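Local coordinates for protein transcriptional activator HlyU (Vibrio cholerae, PDB 4OOI) that binds DNA as a transcription factor and raises expression of the haemolysin gene hlyA, possibly along with other virulence determinants, at residues Gly76-Arg81 and Tyr89-Thr94; Leu38-Met43 and Ser56-Ser61; Val26-Ala31 and Thr94-Met99; Leu49-Leu54 and Gln85-Thr90. All blocks are in the same frame, centred on the assembly; numbering follows the deposited sequence.

Contact 1. Residues Gly76-Arg81 and Tyr89-Thr94; sequences GLVNTR and YTLSST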
loop_
_atom_site.group_PDB
_atom_site.type_symbol
_atom_site.label_atom_id
_atom_site.label_comp_id
_atom_site.label_asym_id
_atom_site.label_seq_id
_atom_site.Cartn_x
_atom_site.Cartn_y
_atom_site.Cartn_z
ATOM N N GLY B 76 -0.826 13.742 3.624
ATOM C CA GLY B 76 -2.238 13.995 3.397
ATOM C C GLY B 76 -3.144 12.779 3.442
ATOM O O GLY B 76 -4.089 12.677 2.660
ATOM N N LEU B 77 -2.864 11.855 4.354
ATOM C CA LEU B 77 -3.730 10.696 4.540
ATOM C C LEU B 77 -4.706 10.944 5.676
ATOM O O LEU B 77 -5.598 10.135 5.932
ATOM C CB LEU B 77 -2.916 9.434 4.830
ATOM C CG LEU B 77 -2.247 8.747 3.640
ATOM C CD1 LEU B 77 -0.971 9.469 3.250
ATOM C CD2 LEU B 77 -1.974 7.285 3.948
ATOM N N VAL B 78 -4.528 12.072 6.357
ATOM C CA VAL B 78 -5.316 12.379 7.542
ATOM C C VAL B 78 -5.652 13.867 7.658
ATOM O O VAL B 78 -4.775 14.723 7.542
ATOM C CB VAL B 78 -4.585 11.922 8.825
ATOM C CG1 VAL B 78 -5.145 12.628 10.040
ATOM C CG2 VAL B 78 -4.677 10.410 8.994
ATOM N N ASN B 79 -6.930 14.165 7.879
ATOM C CA ASN B 79 -7.363 15.520 8.197
ATOM C C ASN B 79 -7.384 15.729 9.705
ATOM O O ASN B 79 -7.685 14.807 10.460
ATOM C CB ASN B 79 -8.748 15.798 7.613
ATOM C CG ASN B 79 -8.735 15.904 6.104
ATOM O OD1 ASN B 79 -7.736 16.305 5.506
ATOM N ND2 ASN B 79 -9.849 15.548 5.475
ATOM N N THR B 80 -7.061 16.941 10.147
ATOM C CA THR B 80 -7.013 17.235 11.575
ATOM C C THR B 80 -7.792 18.493 11.931
ATOM O O THR B 80 -7.691 19.511 11.247
ATOM C CB THR B 80 -5.565 17.412 12.066
ATOM O OG1 THR B 80 -4.957 18.512 11.379
ATOM C CG2 THR B 80 -4.761 16.158 11.807
ATOM N N ARG B 81 -8.570 18.418 13.006
ATOM C CA ARG B 81 -9.243 19.601 13.530
ATOM C C ARG B 81 -9.043 19.694 15.038
ATOM O O ARG B 81 -9.191 18.708 15.754
ATOM C CB ARG B 81 -10.735 19.602 13.175
ATOM C CG ARG B 81 -11.549 18.495 13.827
ATOM C CD ARG B 81 -13.040 18.709 13.629
ATOM N NE ARG B 81 -13.829 17.825 14.480
ATOM C CZ ARG B 81 -14.243 18.141 15.704
ATOM N NH1 ARG B 81 -13.944 19.325 16.222
ATOM N NH2 ARG B 81 -14.956 17.274 16.410
ATOM N N TYR B 89 -8.487 13.542 14.719
ATOM C CA TYR B 89 -7.964 13.061 13.448
ATOM C C TYR B 89 -9.017 12.262 12.687
ATOM O O TYR B 89 -9.823 11.548 13.285
ATOM C CB TYR B 89 -6.726 12.191 13.684
ATOM C CG TYR B 89 -5.484 12.956 14.099
ATOM C CD1 TYR B 89 -5.424 13.625 15.313
ATOM C CD2 TYR B 89 -4.362 12.985 13.283
ATOM C CE1 TYR B 89 -4.288 14.317 15.692
ATOM C CE2 TYR B 89 -3.224 13.674 13.651
ATOM C CZ TYR B 89 -3.192 14.339 14.856
ATOM O OH TYR B 89 -2.056 15.024 15.225
ATOM N N THR B 90 -9.003 12.392 11.365
ATOM C CA THR B 90 -9.883 11.622 10.493
ATOM C C THR B 90 -9.126 11.228 9.238
ATOM O O THR B 90 -8.031 11.723 8.990
ATOM C CB THR B 90 -11.112 12.438 10.061
ATOM O OG1 THR B 90 -10.703 13.763 9.699
ATOM C CG2 THR B 90 -12.124 12.520 11.183
ATOM N N LEU B 91 -9.707 10.335 8.444
ATOM C CA LEU B 91 -9.132 10.004 7.150
ATOM C C LEU B 91 -9.452 11.121 6.165
ATOM O O LEU B 91 -10.553 11.671 6.178
ATOM C CB LEU B 91 -9.657 8.662 6.641
ATOM C CG LEU B 91 -9.253 7.437 7.464
ATOM C CD1 LEU B 91 -9.655 6.152 6.756
ATOM C CD2 LEU B 91 -7.759 7.451 7.754
ATOM N N SER B 92 -8.486 11.453 5.314
ATOM C CA SER B 92 -8.616 12.605 4.429
ATOM C C SER B 92 -9.354 12.291 3.131
ATOM O O SER B 92 -10.573 12.439 3.048
ATOM C CB SER B 92 -7.237 13.193 4.113
ATOM O OG SER B 92 -6.437 12.265 3.403
ATOM N N SER B 93 -8.605 11.862 2.121
ATOM C CA SER B 93 -9.149 11.682 0.779
ATOM C C SER B 93 -9.934 10.384 0.621
ATOM O O SER B 93 -9.893 9.508 1.484
ATOM C CB SER B 93 -8.026 11.732 -0.256
ATOM O OG SER B 93 -7.150 10.627 -0.111
ATOM N N THR B 94 -10.644 10.272 -0.497
ATOM C CA THR B 94 -11.447 9.090 -0.792
ATOM C C THR B 94 -10.577 7.886 -1.143
ATOM O O THR B 94 -10.958 6.742 -0.888
ATOM C CB THR B 94 -12.434 9.354 -1.947
ATOM O OG1 THR B 94 -11.713 9.798 -3.103
ATOM C CG2 THR B 94 -13.446 10.417 -1.548
#
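N79 and T90 are a hydrogen-bonded antiparallel pair in this hairpin. T90 N gives to N79 O at 2.9 Å, in the plane of that carbonyl, while N79 N reaches T90 O at 2.9 Å from above its carbonyl plane. V78 with L91 and T80 with Y89 are the flanking non-hydrogen-bonded pairs. At the open end of the ladder S92 N donates to L77 O from well above the carbonyl plane (3.2 Å). S92 OG also bonds to G76 O, though the refined separation is very short and its exact length doubtful; G76, with its positive phi, is the C-prime residue of the Schellman motif that ends helix 62-74. The N79 amide lies over S92, its OD1 3.4 Å from S92 CB. Apolar contacts gather at the Y89 ring: T80 CG2 sits over one face, 3.7 Å from the centroid, a CH-pi contact, and V78 CG1 comes obliquely to Y89 CD2 (3.4 Å). With chi1 at 161°, V78 holds CG1 anti to its backbone N, on the side of that ring. L77, V78 and L91 pack on L41 of helix 35-43, Y89 rests on L69 and R73 of helix 62-74, and L77 also meets L28 of helix 15-32.

Contact 2. Residues Leu38-Met43 and Ser56-Ser61; sequences LQILCM and SRLELS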
loop_
_atom_site.group_PDB
_atom_site.type_symbol
_atom_site.label_atom_id
_atom_site.label_comp_id
_atom_site.label_asym_id
_atom_site.label_seq_id
_atom_site.Cartn_x
_atom_site.Cartn_y
_atom_site.Cartn_z
ATOM N N LEU B 38 -0.745 1.902 9.945
ATOM C CA LEU B 38 -1.870 1.150 9.403
ATOM C C LEU B 38 -2.958 0.959 10.453
ATOM O O LEU B 38 -4.146 0.994 10.137
ATOM C CB LEU B 38 -1.407 -0.208 8.880
ATOM C CG LEU B 38 -2.482 -1.070 8.221
ATOM C CD1 LEU B 38 -3.077 -0.355 7.019
ATOM C CD2 LEU B 38 -1.901 -2.409 7.817
ATOM N N GLN B 39 -2.545 0.751 11.699
ATOM C CA GLN B 39 -3.490 0.619 12.803
ATOM C C GLN B 39 -4.246 1.928 13.002
ATOM O O GLN B 39 -5.471 1.935 13.165
ATOM C CB GLN B 39 -2.760 0.227 14.088
ATOM C CG GLN B 39 -2.178 -1.177 14.070
ATOM C CD GLN B 39 -1.240 -1.435 15.234
ATOM O OE1 GLN B 39 -0.918 -0.529 15.998
ATOM N NE2 GLN B 39 -0.797 -2.681 15.373
ATOM N N ILE B 40 -3.505 3.031 12.978
ATOM C CA ILE B 40 -4.089 4.361 13.091
ATOM C C ILE B 40 -5.119 4.603 11.993
ATOM O O ILE B 40 -6.252 4.997 12.270
ATOM C CB ILE B 40 -3.009 5.454 13.005
ATOM C CG1 ILE B 40 -2.026 5.322 14.169
ATOM C CG2 ILE B 40 -3.647 6.834 13.006
ATOM C CD1 ILE B 40 -0.821 6.226 14.050
ATOM N N LEU B 41 -4.721 4.354 10.750
ATOM C CA LEU B 41 -5.600 4.563 9.603
ATOM C C LEU B 41 -6.832 3.658 9.650
ATOM O O LEU B 41 -7.922 4.062 9.243
ATOM C CB LEU B 41 -4.834 4.348 8.297
ATOM C CG LEU B 41 -3.667 5.296 8.012
ATOM C CD1 LEU B 41 -2.890 4.835 6.791
ATOM C CD2 LEU B 41 -4.156 6.723 7.827
ATOM N N CYS B 42 -6.652 2.438 10.147
ATOM C CA CYS B 42 -7.758 1.493 10.273
ATOM C C CYS B 42 -8.757 1.942 11.333
ATOM O O CYS B 42 -9.966 1.787 11.161
ATOM C CB CYS B 42 -7.245 0.087 10.601
ATOM S SG CYS B 42 -6.720 -0.884 9.166
ATOM N N MET B 43 -8.249 2.500 12.428
ATOM C CA MET B 43 -9.116 2.972 13.502
ATOM C C MET B 43 -9.835 4.267 13.130
ATOM O O MET B 43 -10.894 4.575 13.674
ATOM C CB MET B 43 -8.323 3.163 14.795
ATOM C CG MET B 43 -7.804 1.872 15.402
ATOM S SD MET B 43 -6.920 2.160 16.944
ATOM C CE MET B 43 -5.726 3.382 16.410
ATOM N N SER B 56 -4.344 5.551 23.578
ATOM C CA SER B 56 -4.898 4.636 24.567
ATOM C C SER B 56 -5.094 3.245 23.975
ATOM O O SER B 56 -4.710 2.243 24.580
ATOM C CB SER B 56 -6.225 5.169 25.111
ATOM O OG SER B 56 -6.758 4.299 26.093
ATOM N N ARG B 57 -5.689 3.189 22.788
ATOM C CA ARG B 57 -5.958 1.914 22.130
ATOM C C ARG B 57 -4.690 1.300 21.538
ATOM O O ARG B 57 -4.509 0.083 21.560
ATOM C CB ARG B 57 -7.042 2.087 21.064
ATOM C CG ARG B 57 -8.373 2.559 21.635
ATOM C CD ARG B 57 -9.312 3.056 20.551
ATOM N NE ARG B 57 -9.638 2.015 19.582
ATOM C CZ ARG B 57 -10.506 2.171 18.588
ATOM N NH1 ARG B 57 -11.140 3.325 18.436
ATOM N NH2 ARG B 57 -10.744 1.172 17.749
ATOM N N LEU B 58 -3.815 2.148 21.008
ATOM C CA LEU B 58 -2.506 1.708 20.538
ATOM C C LEU B 58 -1.482 1.988 21.627
ATOM O O LEU B 58 -1.065 3.132 21.806
ATOM C CB LEU B 58 -2.120 2.453 19.260
ATOM C CG LEU B 58 -2.228 1.703 17.933
ATOM C CD1 LEU B 58 -3.533 0.929 17.840
ATOM C CD2 LEU B 58 -2.091 2.675 16.769
ATOM N N GLU B 59 -1.077 0.953 22.357
ATOM C CA GLU B 59 -0.181 1.147 23.493
ATOM C C GLU B 59 1.212 1.651 23.102
ATOM O O GLU B 59 2.201 0.919 23.152
ATOM C CB GLU B 59 -0.107 -0.103 24.380
ATOM C CG GLU B 59 0.266 -1.394 23.679
ATOM C CD GLU B 59 0.698 -2.470 24.655
ATOM O OE1 GLU B 59 -0.155 -3.285 25.059
ATOM O OE2 GLU B 59 1.891 -2.489 25.027
ATOM N N LEU B 60 1.267 2.918 22.711
ATOM C CA LEU B 60 2.530 3.604 22.471
ATOM C C LEU B 60 2.454 5.020 23.025
ATOM O O LEU B 60 1.366 5.522 23.307
ATOM C CB LEU B 60 2.883 3.614 20.977
ATOM C CG LEU B 60 1.791 3.720 19.905
ATOM C CD1 LEU B 60 0.971 4.995 20.028
ATOM C CD2 LEU B 60 2.425 3.631 18.526
ATOM N N SER B 61 3.610 5.656 23.189
ATOM C CA SER B 61 3.663 7.018 23.704
ATOM C C SER B 61 2.972 7.985 22.754
ATOM O O SER B 61 2.839 7.709 21.562
ATOM C CB SER B 61 5.113 7.451 23.922
ATOM O OG SER B 61 5.192 8.830 24.234
#
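M43 and L58 meet through their side-chain ends, joining the last turn of helix 35-43 to the residues that leave helix 51-57. Followed outward, the M43 chain starts at CB, which is directed at segment 56-61. CG then passes R57 NH2 at 3.8 Å. SD lies over one face of the R57 guanidinium, set off toward its rim and 3.8 Å from R57 NE; the two chains run past each other in opposite directions. A bend in the last torsion of M43 (chi3 -54°) turns the methyl off that course and onto the leucine, where M43 CE ends 3.6 Å from L58 CD1 and almost as near L58 CD2. The isobutyl group of L58 is thus held between several residues of the helix, although its chi1 of -104° is away from a staggered position and the exact placing of the branch is uncertain. I40 CG1 crosses it at about a right angle, 3.7 Å from L58 CD2. Q39 comes obliquely, its CB on the L58 methyls and its OE1 beside L58 CG. The amide oxygen has a polar partner in R36 NH1, which hydrogen-bonds to it. Across the segments there is no hydrogen bond; the join rests on van der Waals contact, with the M43 sulfur over the guanidinium face. Residues 58-61, between helices 51-57 and 62-74, form the turn of the predicted helix-turn-helix, with an inverse gamma turn centred on E59. I40 also packs on L65, H68 and L72 of helix 62-74, M43 and R57 on L49 of strand 49-50, and M43 on M18 of the second subunit.

Contact 3. Residues Val26-Ala31 and Thr94-Met99; sequences VVLLKA and TEVKAM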
loop_
_atom_site.group_PDB
_atom_site.type_symbol
_atom_site.label_atom_id
_atom_site.label_comp_id
_atom_site.label_asym_id
_atom_site.label_seq_id
_atom_site.Cartn_x
_atom_site.Cartn_y
_atom_site.Cartn_z
ATOM N N VAL B 26 2.334 5.439 -4.636
ATOM C CA VAL B 26 3.465 4.964 -3.846
ATOM C C VAL B 26 3.671 5.829 -2.605
ATOM O O VAL B 26 4.101 5.334 -1.569
ATOM C CB VAL B 26 4.755 4.859 -4.700
ATOM C CG1 VAL B 26 6.004 4.835 -3.833
ATOM C CG2 VAL B 26 4.696 3.616 -5.563
ATOM N N VAL B 27 3.346 7.115 -2.697
ATOM C CA VAL B 27 3.352 7.956 -1.503
ATOM C C VAL B 27 2.359 7.397 -0.482
ATOM O O VAL B 27 2.695 7.200 0.697
ATOM C CB VAL B 27 3.006 9.424 -1.824
ATOM C CG1 VAL B 27 2.784 10.212 -0.543
ATOM C CG2 VAL B 27 4.108 10.057 -2.658
ATOM N N LEU B 28 1.145 7.114 -0.948
ATOM C CA LEU B 28 0.130 6.514 -0.083
ATOM C C LEU B 28 0.587 5.180 0.501
ATOM O O LEU B 28 0.471 4.953 1.703
ATOM C CB LEU B 28 -1.194 6.322 -0.825
ATOM C CG LEU B 28 -2.034 7.559 -1.154
ATOM C CD1 LEU B 28 -3.511 7.198 -1.136
ATOM C CD2 LEU B 28 -1.747 8.703 -0.196
ATOM N N LEU B 29 1.107 4.305 -0.356
ATOM C CA LEU B 29 1.543 2.975 0.070
ATOM C C LEU B 29 2.674 3.028 1.094
ATOM O O LEU B 29 2.669 2.282 2.073
ATOM C CB LEU B 29 1.957 2.135 -1.140
ATOM C CG LEU B 29 0.808 1.690 -2.045
ATOM C CD1 LEU B 29 1.335 1.096 -3.338
ATOM C CD2 LEU B 29 -0.076 0.692 -1.317
ATOM N N LYS B 30 3.641 3.909 0.858
ATOM C CA LYS B 30 4.741 4.130 1.790
ATOM C C LYS B 30 4.191 4.597 3.125
ATOM O O LYS B 30 4.640 4.151 4.182
ATOM C CB LYS B 30 5.712 5.178 1.243
ATOM C CG LYS B 30 6.692 4.663 0.201
ATOM C CD LYS B 30 7.451 5.816 -0.440
ATOM C CE LYS B 30 8.615 5.325 -1.286
ATOM N NZ LYS B 30 9.709 4.766 -0.447
ATOM N N ALA B 31 3.214 5.499 3.072
ATOM C CA ALA B 31 2.582 5.982 4.293
ATOM C C ALA B 31 1.835 4.866 5.024
ATOM O O ALA B 31 1.738 4.872 6.252
ATOM C CB ALA B 31 1.651 7.137 3.984
ATOM N N THR B 94 -10.644 10.272 -0.497
ATOM C CA THR B 94 -11.447 9.090 -0.792
ATOM C C THR B 94 -10.577 7.886 -1.143
ATOM O O THR B 94 -10.958 6.742 -0.888
ATOM C CB THR B 94 -12.434 9.354 -1.947
ATOM O OG1 THR B 94 -11.713 9.798 -3.103
ATOM C CG2 THR B 94 -13.446 10.417 -1.548
ATOM N N GLU B 95 -9.411 8.150 -1.729
ATOM C CA GLU B 95 -8.474 7.090 -2.089
ATOM C C GLU B 95 -8.018 6.326 -0.852
ATOM O O GLU B 95 -8.064 5.096 -0.817
ATOM C CB GLU B 95 -7.257 7.657 -2.823
ATOM C CG GLU B 95 -7.559 8.255 -4.190
ATOM C CD GLU B 95 -7.785 9.751 -4.135
ATOM O OE1 GLU B 95 -7.631 10.336 -3.044
ATOM O OE2 GLU B 95 -8.111 10.345 -5.185
ATOM N N VAL B 96 -7.585 7.071 0.160
ATOM C CA VAL B 96 -7.122 6.483 1.412
ATOM C C VAL B 96 -8.230 5.677 2.081
ATOM O O VAL B 96 -7.994 4.575 2.571
ATOM C CB VAL B 96 -6.617 7.563 2.387
ATOM C CG1 VAL B 96 -6.091 6.925 3.663
ATOM C CG2 VAL B 96 -5.540 8.409 1.729
ATOM N N LYS B 97 -9.438 6.233 2.089
ATOM C CA LYS B 97 -10.593 5.564 2.679
ATOM C C LYS B 97 -10.898 4.249 1.971
ATOM O O LYS B 97 -11.184 3.239 2.614
ATOM C CB LYS B 97 -11.822 6.475 2.631
ATOM C CG LYS B 97 -11.699 7.731 3.478
ATOM C CD LYS B 97 -12.859 8.686 3.230
ATOM C CE LYS B 97 -12.657 10.003 3.963
ATOM N NZ LYS B 97 -13.741 10.983 3.678
ATOM N N ALA B 98 -10.831 4.271 0.643
ATOM C CA ALA B 98 -11.097 3.080 -0.156
ATOM C C ALA B 98 -10.042 2.006 0.090
ATOM O O ALA B 98 -10.368 0.834 0.280
ATOM C CB ALA B 98 -11.161 3.435 -1.632
ATOM N N MET B 99 -8.777 2.419 0.090
ATOM C CA MET B 99 -7.668 1.498 0.320
ATOM C C MET B 99 -7.739 0.868 1.707
ATOM O O MET B 99 -7.525 -0.334 1.863
ATOM C CB MET B 99 -6.328 2.213 0.129
ATOM C CG MET B 99 -6.075 2.673 -1.296
ATOM S SD MET B 99 -4.517 3.560 -1.480
ATOM C CE MET B 99 -3.350 2.276 -1.041
#
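The short helical segments 26-31 and 94-99 cross at -50° with their axes 11.4 Å apart at closest approach, and L28 and V96 have the nearest CA atoms, 7.4 Å from each other. Side chains must span this wide spacing, and the main bridge is L28. Its CD1 reaches three residues of the other helix: V96 CG2 at 3.7 Å, M99 SD at 3.8 Å and, more loosely, E95 CB at 4.1 Å. The L28 chain crosses both V96 and M99 obliquely. Such packing of an N-terminal helix against the C-terminal one belongs to the winged helix-turn-helix fold of ArsR-family regulators, in which these terminal helices commonly build the dimer interface. The same holds here: L29 packs on L29 of the second subunit, and L28 and E95 touch Y107 of that subunit. M99 works as the second bridge. Its chain runs extended to SD and then bends (chi3 63°), laying CE against L29 CD2 at 3.6 Å, the two side chains at about a right angle. No hydrogen bond spans the two segments. The carboxylate of E95 is engaged within its own helix start, where OE1 bonds S93 OG at the N-cap. L77 packs on both L28 and V96, and M32 of helix 15-32 adds to V96 and M99.

Contact 4. Residues Leu49-Leu54 and Gln85-Thr90; sequences LSVGEL and QTVFYT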
loop_
_atom_site.group_PDB
_atom_site.type_symbol
_atom_site.label_atom_id
_atom_site.label_comp_id
_atom_site.label_asym_id
_atom_site.label_seq_id
_atom_site.Cartn_x
_atom_site.Cartn_y
_atom_site.Cartn_z
ATOM N N LEU B 49 -11.130 10.149 15.777
ATOM C CA LEU B 49 -10.465 9.895 17.048
ATOM C C LEU B 49 -9.501 11.013 17.425
ATOM O O LEU B 49 -9.021 11.753 16.568
ATOM C CB LEU B 49 -9.724 8.555 17.007
ATOM C CG LEU B 49 -10.477 7.309 17.480
ATOM C CD1 LEU B 49 -11.777 7.108 16.714
ATOM C CD2 LEU B 49 -9.589 6.083 17.353
ATOM N N SER B 50 -9.228 11.128 18.721
ATOM C CA SER B 50 -8.287 12.118 19.219
ATOM C C SER B 50 -6.949 11.454 19.507
ATOM O O SER B 50 -6.839 10.229 19.468
ATOM C CB SER B 50 -8.827 12.770 20.491
ATOM O OG SER B 50 -8.976 11.813 21.525
ATOM N N VAL B 51 -5.938 12.266 19.796
ATOM C CA VAL B 51 -4.612 11.757 20.124
ATOM C C VAL B 51 -4.676 10.843 21.347
ATOM O O VAL B 51 -4.001 9.814 21.402
ATOM C CB VAL B 51 -3.619 12.909 20.385
ATOM C CG1 VAL B 51 -2.238 12.365 20.723
ATOM C CG2 VAL B 51 -3.550 13.829 19.177
ATOM N N GLY B 52 -5.506 11.218 22.315
ATOM C CA GLY B 52 -5.674 10.440 23.529
ATOM C C GLY B 52 -6.247 9.058 23.278
ATOM O O GLY B 52 -5.761 8.070 23.828
ATOM N N GLU B 53 -7.283 8.989 22.447
ATOM C CA GLU B 53 -7.919 7.717 22.111
ATOM C C GLU B 53 -6.965 6.804 21.348
ATOM O O GLU B 53 -6.851 5.613 21.651
ATOM C CB GLU B 53 -9.184 7.955 21.284
ATOM C CG GLU B 53 -10.322 8.600 22.058
ATOM C CD GLU B 53 -11.487 8.984 21.167
ATOM O OE1 GLU B 53 -11.263 9.699 20.169
ATOM O OE2 GLU B 53 -12.627 8.568 21.463
ATOM N N LEU B 54 -6.285 7.375 20.358
ATOM C CA LEU B 54 -5.322 6.636 19.551
ATOM C C LEU B 54 -4.195 6.091 20.420
ATOM O O LEU B 54 -3.798 4.935 20.282
ATOM C CB LEU B 54 -4.746 7.534 18.453
ATOM C CG LEU B 54 -5.711 8.064 17.388
ATOM C CD1 LEU B 54 -5.081 9.220 16.628
ATOM C CD2 LEU B 54 -6.117 6.962 16.426
ATOM N N GLN B 85 -8.243 22.440 22.776
ATOM C CA GLN B 85 -6.902 21.900 23.032
ATOM C C GLN B 85 -6.751 20.391 22.808
ATOM O O GLN B 85 -5.729 19.807 23.170
ATOM C CB GLN B 85 -6.403 22.285 24.431
ATOM C CG GLN B 85 -5.769 23.669 24.513
ATOM C CD GLN B 85 -6.787 24.791 24.438
ATOM O OE1 GLN B 85 -7.841 24.732 25.070
ATOM N NE2 GLN B 85 -6.473 25.823 23.664
ATOM N N THR B 86 -7.762 19.767 22.212
ATOM C CA THR B 86 -7.677 18.358 21.844
ATOM C C THR B 86 -7.696 18.224 20.328
ATOM O O THR B 86 -8.526 18.832 19.652
ATOM C CB THR B 86 -8.831 17.533 22.440
ATOM O OG1 THR B 86 -10.076 17.971 21.884
ATOM C CG2 THR B 86 -8.870 17.682 23.954
ATOM N N VAL B 87 -6.776 17.428 19.794
ATOM C CA VAL B 87 -6.649 17.290 18.349
ATOM C C VAL B 87 -7.363 16.041 17.841
ATOM O O VAL B 87 -7.026 14.920 18.218
ATOM C CB VAL B 87 -5.173 17.255 17.913
ATOM C CG1 VAL B 87 -5.050 17.648 16.450
ATOM C CG2 VAL B 87 -4.342 18.186 18.782
ATOM N N PHE B 88 -8.357 16.250 16.984
ATOM C CA PHE B 88 -9.118 15.156 16.397
ATOM C C PHE B 88 -8.635 14.834 14.989
ATOM O O PHE B 88 -8.412 15.733 14.171
ATOM C CB PHE B 88 -10.613 15.481 16.382
ATOM C CG PHE B 88 -11.232 15.551 17.748
ATOM C CD1 PHE B 88 -11.479 14.393 18.468
ATOM C CD2 PHE B 88 -11.571 16.771 18.310
ATOM C CE1 PHE B 88 -12.047 14.451 19.726
ATOM C CE2 PHE B 88 -12.142 16.835 19.568
ATOM C CZ PHE B 88 -12.381 15.674 20.276
ATOM N N TYR B 89 -8.487 13.542 14.719
ATOM C CA TYR B 89 -7.964 13.061 13.448
ATOM C C TYR B 89 -9.017 12.262 12.687
ATOM O O TYR B 89 -9.823 11.548 13.285
ATOM C CB TYR B 89 -6.726 12.191 13.684
ATOM C CG TYR B 89 -5.484 12.956 14.099
ATOM C CD1 TYR B 89 -5.424 13.625 15.313
ATOM C CD2 TYR B 89 -4.362 12.985 13.283
ATOM C CE1 TYR B 89 -4.288 14.317 15.692
ATOM C CE2 TYR B 89 -3.224 13.674 13.651
ATOM C CZ TYR B 89 -3.192 14.339 14.856
ATOM O OH TYR B 89 -2.056 15.024 15.225
ATOM N N THR B 90 -9.003 12.392 11.365
ATOM C CA THR B 90 -9.883 11.622 10.493
ATOM C C THR B 90 -9.126 11.228 9.238
ATOM O O THR B 90 -8.031 11.723 8.990
ATOM C CB THR B 90 -11.112 12.438 10.061
ATOM O OG1 THR B 90 -10.703 13.763 9.699
ATOM C CG2 THR B 90 -12.124 12.520 11.183
#
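V51 and Y89 form the apolar middle, crossing obliquely with V51 CG2 3.6 Å from Y89 CE1. The same methyl comes to 4.0 Å from V87 CB, because V51 has chi1 at 180°, which sends CG1 anti to the backbone N and leaves CG2 on the strand side. L54, one turn farther along the helix, reaches Y89 CB only loosely through CD1. On the other face of the sheet S50 CB lies obliquely by the F88 ring, 3.7 Å from F88 CD1. Outward from these side chains come the backbone bonds. L49 and Y89 are a hydrogen-bonded antiparallel pair: Y89 N donates to L49 O, short at 2.6 Å, and L49 N returns to Y89 O at 3.1 Å. S50 with F88 is the next, non-hydrogen-bonded pair. Beyond it V51 N bonds V87 O, longer at 3.3 Å. The polar edge is a capping box at the start of helix 51-57. S50 N gives to the anti lone pair of E53 OE1 at 2.9 Å, while E53 N bonds only weakly to S50 OG, which turns back over the helix start. L65 of helix 62-74 packs on both V51 and L54. Chemically, strand 49-50 runs straight into helix 51-57, and both bond to strand 86-91: the L49-Y89 pair and the bond from V51 N to V87 O tie the beginning of the predicted helix-turn-helix to the hairpin, while E53 separately takes up S50 N at the N-cap.

Contacts 1 and 4 use the two sides of strand 86-91, the central strand of the three-stranded sheet, and share Y89 and T90; their centres lie 12 Å apart. Contact 2 meets contact 4 through helix 51-57, with M43 packing on L54, and it meets contact 1 through L41. Contact 1 meets contact 3 through L77 on L28 and A31, centres 11 Å apart. Contact 3 stands across the chain's centre from contacts 2 and 4, about 17 and 20 Å from them between centres. Along the chain contact 2 closes before contact 1 opens, the segments of contacts 2 and 4 alternate, and contact 3 spans all of them. The predicted helix-turn-helix and hairpin are linked in this way to the terminal helices, and contacts 2 and 3 both touch the second subunit.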